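Side-chain contacts in putative uncharacterized protein (Staphylococcus aureus, PDB 3R2T), which is of unknown function but, as a staphylococcal superantigen-like protein (SSL8) of the staphylococcal/streptococcal toxin family, probably acts outside the bacterial cell: residues G138-N143 with A233-S238; E171-Q176 with R190-K195; K183-K188 with I209-K214. All blocks are in the same frame, centred on the assembly; numbering follows the deposited sequence.

Three contacts follow the two-domain build of this chain. Contact 1 joins the OB-fold domain to the beta-grasp domain; contacts 2 and 3 lie within the beta-grasp domain and share helix 182-197. Contact 3 lies between the other two, its centre about 12 Å from that of contact 1 and about 10 Å from that of contact 2: Leu185 CD1 meets Ile236 CD1 of contact 1 at 3.8 Å, while Leu185 CD2 lies 4.1 Å from Phe173 CE1 of contact 2. Contacts 1 and 2, with centres about 18 Å apart, still touch, since Asn143 ND2 probably donates to Gln176 O at 3.0 Å. Along the chain, contacts 2 and 3 both fall between the segments of contact 1.

Contact 1: residues G138-N143 with A233-S238; sequences GVTKKN and ADVINS
Val235 reaches across to Thr140 with one methyl, and that single branch carries the direct part of this contact. Val235 CG1 lies 3.9 Å from Thr140 CG2, the two side chains sliding past one another in opposite directions, and the same CG1 is 3.8 Å from the carbonyl oxygen Val139 O. The close packing is therefore small: one methyl set against another methyl and the neighbouring backbone. With chi1 at -57°, Val235 CG1 stands beside its own backbone N, on the side that meets residues 139 and 140.

Thr140 is split between two jobs. Its methyl serves Val235, while OG1 turns elsewhere and is hydrogen-bonded to Lys177 NZ. The side chains of Thr140 and Val235 both also touch Glu179, on the strand 179-181 that pairs antiparallel with 235-237.

The other half of the contact is looser and wet. The CA atoms of Thr140 and Val235 are 7.0 Å apart, and no direct hydrogen bond joins the two segments. Instead a water bridges the backbones, donating to Val139 O at 2.6 Å and to Ala233 O at 2.9 Å. Both of its protons are thus spent on carbonyls, one from each segment. Val235 itself is exposed, so its methyl packs at the margin of the contact, whereas Thr140 and Val139 are buried. Just beyond, Gly138 makes a backbone hydrogen bond with Met232, tying the strand to the chain immediately before Ala233.

Strand 133-141 belongs to the OB-fold and strand 235-237 to the beta-grasp domain, so this sparse, water-bridged meeting is part of the interface between the two domains that make up the staphylococcal/streptococcal toxin fold.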
loop_
_atom_site.group_PDB
_atom_site.type_symbol
_atom_site.label_atom_id
_atom_site.label_comp_id
_atom_site.label_asym_id
_atom_site.label_seq_id
_atom_site.Cartn_x
_atom_site.Cartn_y
_atom_site.Cartn_z
ATOM N N GLY A 138 -2.577 9.828 10.083
ATOM C CA GLY A 138 -3.724 10.614 10.558
ATOM C C GLY A 138 -4.107 10.288 11.989
ATOM O O GLY A 138 -5.255 10.456 12.377
ATOM N N VAL A 139 -3.139 9.829 12.781
ATOM C CA VAL A 139 -3.383 9.445 14.162
ATOM C C VAL A 139 -2.898 10.516 15.113
ATOM O O VAL A 139 -1.818 11.033 14.930
ATOM C CB VAL A 139 -2.635 8.134 14.514
ATOM C CG1 VAL A 139 -2.971 7.710 15.943
ATOM C CG2 VAL A 139 -2.993 6.974 13.524
ATOM N N THR A 140 -3.699 10.815 16.138
ATOM C CA THR A 140 -3.389 11.815 17.174
ATOM C C THR A 140 -3.982 11.400 18.528
ATOM O O THR A 140 -4.733 10.416 18.614
ATOM C CB THR A 140 -4.097 13.148 16.851
ATOM O OG1 THR A 140 -5.492 12.889 16.643
ATOM C CG2 THR A 140 -3.550 13.795 15.597
ATOM N N LYS A 141 -3.637 12.147 19.580
ATOM C CA LYS A 141 -4.198 11.915 20.907
ATOM C C LYS A 141 -5.525 12.638 20.953
ATOM O O LYS A 141 -5.681 13.693 20.339
ATOM C CB LYS A 141 -3.320 12.481 22.028
ATOM C CG LYS A 141 -2.002 11.773 22.289
ATOM C CD LYS A 141 -1.383 12.332 23.574
ATOM C CE LYS A 141 -0.167 11.539 24.052
ATOM N NZ LYS A 141 0.228 11.988 25.431
ATOM N N LYS A 142 -6.479 12.087 21.692
ATOM C CA LYS A 142 -7.799 12.716 21.819
ATOM C C LYS A 142 -7.739 13.946 22.727
ATOM O O LYS A 142 -6.759 14.169 23.446
ATOM C CB LYS A 142 -8.842 11.728 22.355
ATOM C CG LYS A 142 -8.647 11.247 23.797
ATOM C CD LYS A 142 -9.730 10.191 24.135
ATOM C CE LYS A 142 -9.703 9.712 25.579
ATOM N NZ LYS A 142 -10.180 10.727 26.542
ATOM N N ASN A 143 -8.792 14.752 22.664
ATOM C CA ASN A 143 -8.893 15.940 23.490
ATOM C C ASN A 143 -8.924 15.641 24.971
ATOM O O ASN A 143 -9.580 14.704 25.401
ATOM C CB ASN A 143 -10.166 16.704 23.161
ATOM C CG ASN A 143 -10.069 17.445 21.865
ATOM O OD1 ASN A 143 -9.029 17.447 21.215
ATOM N ND2 ASN A 143 -11.152 18.105 21.487
ATOM N N ALA A 233 1.525 11.961 9.079
ATOM C CA ALA A 233 1.620 11.657 10.492
ATOM C C ALA A 233 2.014 12.895 11.297
ATOM O O ALA A 233 2.030 12.816 12.511
ATOM C CB ALA A 233 2.620 10.527 10.749
ATOM N N ASP A 234 2.333 14.020 10.641
ATOM C CA ASP A 234 2.717 15.253 11.370
ATOM C C ASP A 234 1.518 15.788 12.132
ATOM O O ASP A 234 0.424 15.859 11.595
ATOM C CB ASP A 234 3.245 16.349 10.441
ATOM C CG ASP A 234 4.611 16.031 9.851
ATOM O OD1 ASP A 234 5.089 14.876 9.940
ATOM O OD2 ASP A 234 5.219 16.964 9.279
ATOM N N VAL A 235 1.735 16.177 13.383
ATOM C CA VAL A 235 0.659 16.642 14.232
ATOM C C VAL A 235 0.934 18.063 14.663
ATOM O O VAL A 235 2.070 18.425 14.963
ATOM C CB VAL A 235 0.483 15.720 15.475
ATOM C CG1 VAL A 235 0.231 14.269 15.032
ATOM C CG2 VAL A 235 1.727 15.774 16.412
ATOM N N ILE A 236 -0.133 18.857 14.700
ATOM C CA ILE A 236 -0.078 20.261 15.054
ATOM C C ILE A 236 -0.981 20.617 16.247
ATOM O O ILE A 236 -2.137 20.157 16.341
ATOM C CB ILE A 236 -0.549 21.074 13.836
ATOM C CG1 ILE A 236 0.297 20.714 12.604
ATOM C CG2 ILE A 236 -0.472 22.549 14.104
ATOM C CD1 ILE A 236 -0.226 21.352 11.320
ATOM N N ASN A 237 -0.445 21.429 17.154
ATOM C CA ASN A 237 -1.187 21.941 18.317
ATOM C C ASN A 237 -2.108 23.066 17.816
ATOM O O ASN A 237 -1.657 24.178 17.563
ATOM C CB ASN A 237 -0.196 22.455 19.376
ATOM C CG ASN A 237 -0.877 23.085 20.565
ATOM O OD1 ASN A 237 -2.073 23.343 20.537
ATOM N ND2 ASN A 237 -0.106 23.353 21.624
ATOM N N SER A 238 -3.399 22.764 17.667
ATOM C CA SER A 238 -4.366 23.716 17.125
ATOM C C SER A 238 -4.409 25.065 17.842
ATOM O O SER A 238 -4.667 26.078 17.216
ATOM C CB SER A 238 -5.773 23.102 17.057
ATOM O OG SER A 238 -6.252 22.771 18.341
HETATM O O HOH W 1 0.632 10.780 14.056
#

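Contact 2: residues E171-Q176 with R190-K195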
loop_
_atom_site.group_PDB
_atom_site.type_symbol
_atom_site.label_atom_id
_atom_site.label_comp_id
_atom_site.label_asym_id
_atom_site.label_seq_id
_atom_site.Cartn_x
_atom_site.Cartn_y
_atom_site.Cartn_z
ATOM N N GLU A 171 -12.733 32.892 5.095
ATOM C CA GLU A 171 -13.602 31.730 5.206
ATOM C C GLU A 171 -13.624 31.270 6.640
ATOM O O GLU A 171 -12.587 31.266 7.311
ATOM C CB GLU A 171 -13.084 30.584 4.320
ATOM C CG GLU A 171 -13.251 30.787 2.813
ATOM C CD GLU A 171 -14.714 30.684 2.341
ATOM O OE1 GLU A 171 -15.569 30.142 3.081
ATOM O OE2 GLU A 171 -15.007 31.136 1.215
ATOM N N PHE A 172 -14.800 30.895 7.130
ATOM C CA PHE A 172 -14.904 30.361 8.491
ATOM C C PHE A 172 -14.286 28.963 8.482
ATOM O O PHE A 172 -14.518 28.195 7.553
ATOM C CB PHE A 172 -16.363 30.275 8.959
ATOM C CG PHE A 172 -16.505 29.677 10.325
ATOM C CD1 PHE A 172 -16.223 30.435 11.456
ATOM C CD2 PHE A 172 -16.900 28.350 10.485
ATOM C CE1 PHE A 172 -16.337 29.892 12.727
ATOM C CE2 PHE A 172 -17.016 27.791 11.758
ATOM C CZ PHE A 172 -16.735 28.564 12.881
ATOM N N PHE A 173 -13.480 28.643 9.486
ATOM C CA PHE A 173 -12.864 27.328 9.580
ATOM C C PHE A 173 -12.760 27.035 11.061
ATOM O O PHE A 173 -12.462 27.925 11.849
ATOM C CB PHE A 173 -11.476 27.331 8.939
ATOM C CG PHE A 173 -10.913 25.958 8.685
ATOM C CD1 PHE A 173 -9.898 25.440 9.475
ATOM C CD2 PHE A 173 -11.409 25.180 7.641
ATOM C CE1 PHE A 173 -9.382 24.174 9.219
ATOM C CE2 PHE A 173 -10.906 23.913 7.379
ATOM C CZ PHE A 173 -9.908 23.404 8.151
ATOM N N PHE A 174 -13.040 25.808 11.456
ATOM C CA PHE A 174 -12.951 25.462 12.857
ATOM C C PHE A 174 -12.238 24.133 12.992
ATOM O O PHE A 174 -12.361 23.243 12.142
ATOM C CB PHE A 174 -14.337 25.396 13.513
ATOM C CG PHE A 174 -15.094 24.140 13.201
ATOM C CD1 PHE A 174 -15.287 23.173 14.185
ATOM C CD2 PHE A 174 -15.586 23.905 11.930
ATOM C CE1 PHE A 174 -15.977 21.998 13.908
ATOM C CE2 PHE A 174 -16.271 22.731 11.643
ATOM C CZ PHE A 174 -16.469 21.777 12.639
ATOM N N ILE A 175 -11.477 24.034 14.067
ATOM C CA ILE A 175 -10.730 22.851 14.387
ATOM C C ILE A 175 -11.257 22.383 15.727
ATOM O O ILE A 175 -11.237 23.113 16.705
ATOM C CB ILE A 175 -9.227 23.165 14.441
ATOM C CG1 ILE A 175 -8.782 23.757 13.085
ATOM C CG2 ILE A 175 -8.422 21.905 14.822
ATOM C CD1 ILE A 175 -7.407 24.352 13.093
ATOM N N GLN A 176 -11.776 21.168 15.741
ATOM C CA GLN A 176 -12.325 20.558 16.955
ATOM C C GLN A 176 -11.284 19.934 17.907
ATOM O O GLN A 176 -11.487 19.890 19.130
ATOM C CB GLN A 176 -13.427 19.535 16.602
ATOM C CG GLN A 176 -13.421 18.850 15.172
ATOM C CD GLN A 176 -12.085 18.264 14.673
ATOM O OE1 GLN A 176 -11.037 18.944 14.673
ATOM N NE2 GLN A 176 -12.139 17.014 14.171
ATOM N N ARG A 190 -8.732 21.316 1.356
ATOM C CA ARG A 190 -8.967 21.094 -0.094
ATOM C C ARG A 190 -10.412 20.791 -0.433
ATOM O O ARG A 190 -10.899 21.202 -1.490
ATOM C CB ARG A 190 -8.081 19.991 -0.678
ATOM C CG ARG A 190 -6.594 20.279 -0.491
ATOM C CD ARG A 190 -5.747 19.460 -1.404
ATOM N NE ARG A 190 -4.413 19.218 -0.860
ATOM C CZ ARG A 190 -3.371 18.845 -1.588
ATOM N NH1 ARG A 190 -2.189 18.612 -1.008
ATOM N NH2 ARG A 190 -3.495 18.716 -2.900
ATOM N N LYS A 191 -11.083 20.044 0.448
ATOM C CA LYS A 191 -12.497 19.714 0.287
ATOM C C LYS A 191 -13.280 21.015 0.158
ATOM O O LYS A 191 -14.134 21.169 -0.709
ATOM C CB LYS A 191 -12.973 18.927 1.517
ATOM C CG LYS A 191 -14.489 18.634 1.615
ATOM C CD LYS A 191 -14.754 17.771 2.867
ATOM C CE LYS A 191 -16.232 17.434 3.098
ATOM N NZ LYS A 191 -17.053 18.599 3.522
ATOM N N LEU A 192 -12.956 21.963 1.029
ATOM C CA LEU A 192 -13.620 23.251 1.032
ATOM C C LEU A 192 -13.291 24.025 -0.243
ATOM O O LEU A 192 -14.168 24.650 -0.822
ATOM C CB LEU A 192 -13.240 24.028 2.272
ATOM C CG LEU A 192 -13.935 25.362 2.512
ATOM C CD1 LEU A 192 -13.868 25.693 3.996
ATOM C CD2 LEU A 192 -13.353 26.455 1.639
ATOM N N LEU A 193 -12.043 23.948 -0.697
ATOM C CA LEU A 193 -11.625 24.668 -1.911
ATOM C C LEU A 193 -12.292 24.109 -3.152
ATOM O O LEU A 193 -12.595 24.848 -4.094
ATOM C CB LEU A 193 -10.111 24.600 -2.070
ATOM C CG LEU A 193 -9.328 25.269 -0.942
ATOM C CD1 LEU A 193 -7.835 25.023 -1.116
ATOM C CD2 LEU A 193 -9.671 26.752 -0.873
ATOM N N ILE A 194 -12.525 22.799 -3.167
ATOM C CA ILE A 194 -13.177 22.194 -4.326
ATOM C C ILE A 194 -14.625 22.629 -4.401
ATOM O O ILE A 194 -15.120 23.031 -5.457
ATOM C CB ILE A 194 -13.146 20.656 -4.283
ATOM C CG1 ILE A 194 -11.711 20.146 -4.472
ATOM C CG2 ILE A 194 -14.082 20.060 -5.402
ATOM C CD1 ILE A 194 -11.526 18.649 -4.252
ATOM N N LYS A 195 -15.322 22.567 -3.274
ATOM C CA LYS A 195 -16.744 22.905 -3.263
ATOM C C LYS A 195 -17.036 24.403 -3.426
ATOM O O LYS A 195 -17.983 24.763 -4.113
ATOM C CB LYS A 195 -17.422 22.313 -2.012
ATOM C CG LYS A 195 -17.060 22.959 -0.702
ATOM C CD LYS A 195 -17.276 21.986 0.468
ATOM C CE LYS A 195 -16.877 22.611 1.823
ATOM N NZ LYS A 195 -16.500 21.578 2.838
#
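Leu192 meets three consecutive residues, Glu171, Phe172 and Phe173, and all the contacts are apolar or van der Waals in kind. Leu192 CD1 comes to the edge of the Phe173 ring, near its plane, 4.4 Å from Phe173 CD2. Leu192 CD1 is also 4.4 Å from Phe172 O. The other branch, Leu192 CD2, lies 4.5 Å from CG of Glu171, against the aliphatic part of that side chain. With CG anti to the backbone N (chi1 -175°), Leu192, whose CB already points to residues 171-173, spreads its two methyls over them.

In the beta-grasp fold a helix packs across a mixed sheet, and here helix 182-197 meets the end of edge strand 167-171 and the loop that leaves it. Leu156 of the adjoining strand 156-160 extends the apolar patch, touching Glu171, Phe173 and Leu192.

Polar interactions run to other partners, with no hydrogen bond between the segments. Both carboxylate oxygens of Glu171 are engaged farther along the chain: OE1 forms a salt bridge with Lys196 NZ, and OE2 is hydrogen-bonded to Tyr197 OH, so its charged end is tied to the last residues of the helix.

Contact 3: residues K183-K188 with I209-K214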
loop_
_atom_site.group_PDB
_atom_site.type_symbol
_atom_site.label_atom_id
_atom_site.label_comp_id
_atom_site.label_asym_id
_atom_site.label_seq_id
_atom_site.Cartn_x
_atom_site.Cartn_y
_atom_site.Cartn_z
ATOM N N LYS A 183 -2.688 15.824 7.857
ATOM C CA LYS A 183 -3.521 15.071 6.949
ATOM C C LYS A 183 -4.946 15.599 6.994
ATOM O O LYS A 183 -5.551 15.890 5.936
ATOM C CB LYS A 183 -3.492 13.592 7.348
ATOM C CG LYS A 183 -4.416 12.686 6.564
ATOM C CD LYS A 183 -4.493 11.326 7.212
ATOM C CE LYS A 183 -5.339 10.374 6.387
ATOM N NZ LYS A 183 -4.644 10.100 5.101
ATOM N N GLU A 184 -5.486 15.735 8.212
ATOM C CA GLU A 184 -6.876 16.212 8.384
ATOM C C GLU A 184 -7.054 17.656 7.891
ATOM O O GLU A 184 -8.011 17.956 7.187
ATOM C CB GLU A 184 -7.375 16.021 9.841
ATOM C CG GLU A 184 -8.719 16.680 10.129
ATOM C CD GLU A 184 -9.373 16.268 11.457
ATOM O OE1 GLU A 184 -8.786 15.482 12.256
ATOM O OE2 GLU A 184 -10.506 16.746 11.693
ATOM N N LEU A 185 -6.120 18.533 8.247
ATOM C CA LEU A 185 -6.194 19.934 7.813
ATOM C C LEU A 185 -6.113 20.013 6.300
ATOM O O LEU A 185 -6.905 20.680 5.678
ATOM C CB LEU A 185 -5.063 20.744 8.418
ATOM C CG LEU A 185 -5.100 20.905 9.928
ATOM C CD1 LEU A 185 -3.920 21.742 10.395
ATOM C CD2 LEU A 185 -6.397 21.549 10.369
ATOM N N ASP A 186 -5.144 19.310 5.723
ATOM C CA ASP A 186 -4.949 19.263 4.275
ATOM C C ASP A 186 -6.196 18.834 3.517
ATOM O O ASP A 186 -6.577 19.463 2.532
ATOM C CB ASP A 186 -3.848 18.263 3.947
ATOM C CG ASP A 186 -3.695 18.019 2.427
ATOM O OD1 ASP A 186 -3.909 16.867 1.999
ATOM O OD2 ASP A 186 -3.399 18.967 1.664
ATOM N N PHE A 187 -6.817 17.744 3.979
ATOM C CA PHE A 187 -7.982 17.181 3.331
ATOM C C PHE A 187 -9.204 18.086 3.457
ATOM O O PHE A 187 -9.921 18.325 2.464
ATOM C CB PHE A 187 -8.320 15.792 3.904
ATOM C CG PHE A 187 -9.384 15.051 3.108
ATOM C CD1 PHE A 187 -10.732 15.252 3.362
ATOM C CD2 PHE A 187 -9.019 14.182 2.085
ATOM C CE1 PHE A 187 -11.695 14.603 2.623
ATOM C CE2 PHE A 187 -9.975 13.525 1.333
ATOM C CZ PHE A 187 -11.316 13.725 1.596
ATOM N N LYS A 188 -9.449 18.585 4.665
ATOM C CA LYS A 188 -10.614 19.455 4.903
ATOM C C LYS A 188 -10.470 20.781 4.180
ATOM O O LYS A 188 -11.442 21.338 3.681
ATOM C CB LYS A 188 -10.811 19.711 6.408
ATOM C CG LYS A 188 -11.472 18.568 7.210
ATOM C CD LYS A 188 -11.466 18.931 8.706
ATOM C CE LYS A 188 -12.565 18.202 9.490
ATOM N NZ LYS A 188 -12.573 16.734 9.340
ATOM N N ILE A 209 -1.243 25.931 0.389
ATOM C CA ILE A 209 -1.902 26.162 1.649
ATOM C C ILE A 209 -0.757 26.428 2.594
ATOM O O ILE A 209 0.204 25.656 2.616
ATOM C CB ILE A 209 -2.646 24.915 2.171
ATOM C CG1 ILE A 209 -3.638 24.383 1.144
ATOM C CG2 ILE A 209 -3.332 25.209 3.543
ATOM C CD1 ILE A 209 -4.205 23.023 1.539
ATOM N N VAL A 210 -0.852 27.509 3.365
ATOM C CA VAL A 210 0.177 27.853 4.338
ATOM C C VAL A 210 -0.464 27.975 5.710
ATOM O O VAL A 210 -1.375 28.786 5.910
ATOM C CB VAL A 210 0.856 29.193 4.013
ATOM C CG1 VAL A 210 1.851 29.591 5.124
ATOM C CG2 VAL A 210 1.555 29.119 2.695
ATOM N N ILE A 211 0.018 27.175 6.655
ATOM C CA ILE A 211 -0.482 27.204 8.023
ATOM C C ILE A 211 0.551 27.981 8.834
ATOM O O ILE A 211 1.696 27.558 8.950
ATOM C CB ILE A 211 -0.671 25.778 8.572
ATOM C CG1 ILE A 211 -1.691 25.011 7.707
ATOM C CG2 ILE A 211 -1.131 25.802 10.042
ATOM C CD1 ILE A 211 -1.723 23.500 7.951
ATOM N N ASN A 212 0.162 29.133 9.365
ATOM C CA ASN A 212 1.069 29.958 10.149
ATOM C C ASN A 212 0.841 29.733 11.637
ATOM O O ASN A 212 -0.295 29.775 12.084
ATOM C CB ASN A 212 0.878 31.438 9.779
ATOM C CG ASN A 212 1.395 31.762 8.391
ATOM O OD1 ASN A 212 2.562 31.529 8.095
ATOM N ND2 ASN A 212 0.537 32.326 7.541
ATOM N N MET A 213 1.924 29.489 12.378
ATOM C CA MET A 213 1.880 29.226 13.822
ATOM C C MET A 213 2.235 30.484 14.615
ATOM O O MET A 213 2.845 31.392 14.086
ATOM C CB MET A 213 2.876 28.124 14.166
ATOM C CG MET A 213 2.767 26.862 13.280
ATOM S SD MET A 213 1.134 26.107 13.331
ATOM C CE MET A 213 1.100 25.646 15.081
ATOM N N LYS A 214 1.848 30.533 15.882
ATOM C CA LYS A 214 2.126 31.698 16.716
ATOM C C LYS A 214 3.611 31.935 16.905
ATOM O O LYS A 214 4.008 33.057 17.037
ATOM C CB LYS A 214 1.391 31.633 18.062
ATOM C CG LYS A 214 -0.126 31.734 17.897
ATOM C CD LYS A 214 -0.863 31.674 19.216
ATOM C CE LYS A 214 -2.375 31.719 18.999
ATOM N NZ LYS A 214 -3.108 31.448 20.290
#
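Leu185 crosses Ile211 at a slant, the methyls Leu185 CD1 and Ile211 CD1 touching at 3.7 Å. Both residues start out toward each other from helix and strand. In Ile211, CG1 stands beside the backbone N (chi1 -60°) and the chain runs on extended, so CD1 is delivered to the helix as the leading atom.

One helical position later, Asp186 passes Ile209 at about a right angle. Asp186 OD2 is 4.1 Å from Ile209 CD1, a carboxylate oxygen resting against a methyl without any hydrogen bond between them. That buried carboxylate is satisfied elsewhere: OD1 is hydrogen-bonded to Tyr67 OH, and OD2 forms a salt bridge with Arg190 NE. These two partners would be expected to fix the rotation of the group and to favour its charged form.

Within the helix, and apart from the contact with the strand, Glu184 OE2 takes Lys188 NZ at 3.1 Å in a salt bridge, met from above the carboxylate plane.

Helix 182-197 thus lies over strand 207-213, which runs between antiparallel neighbours 241-248 and 218-222 in the beta-grasp sheet, while Tyr67 of helix 57-68 meets the Phe187 ring.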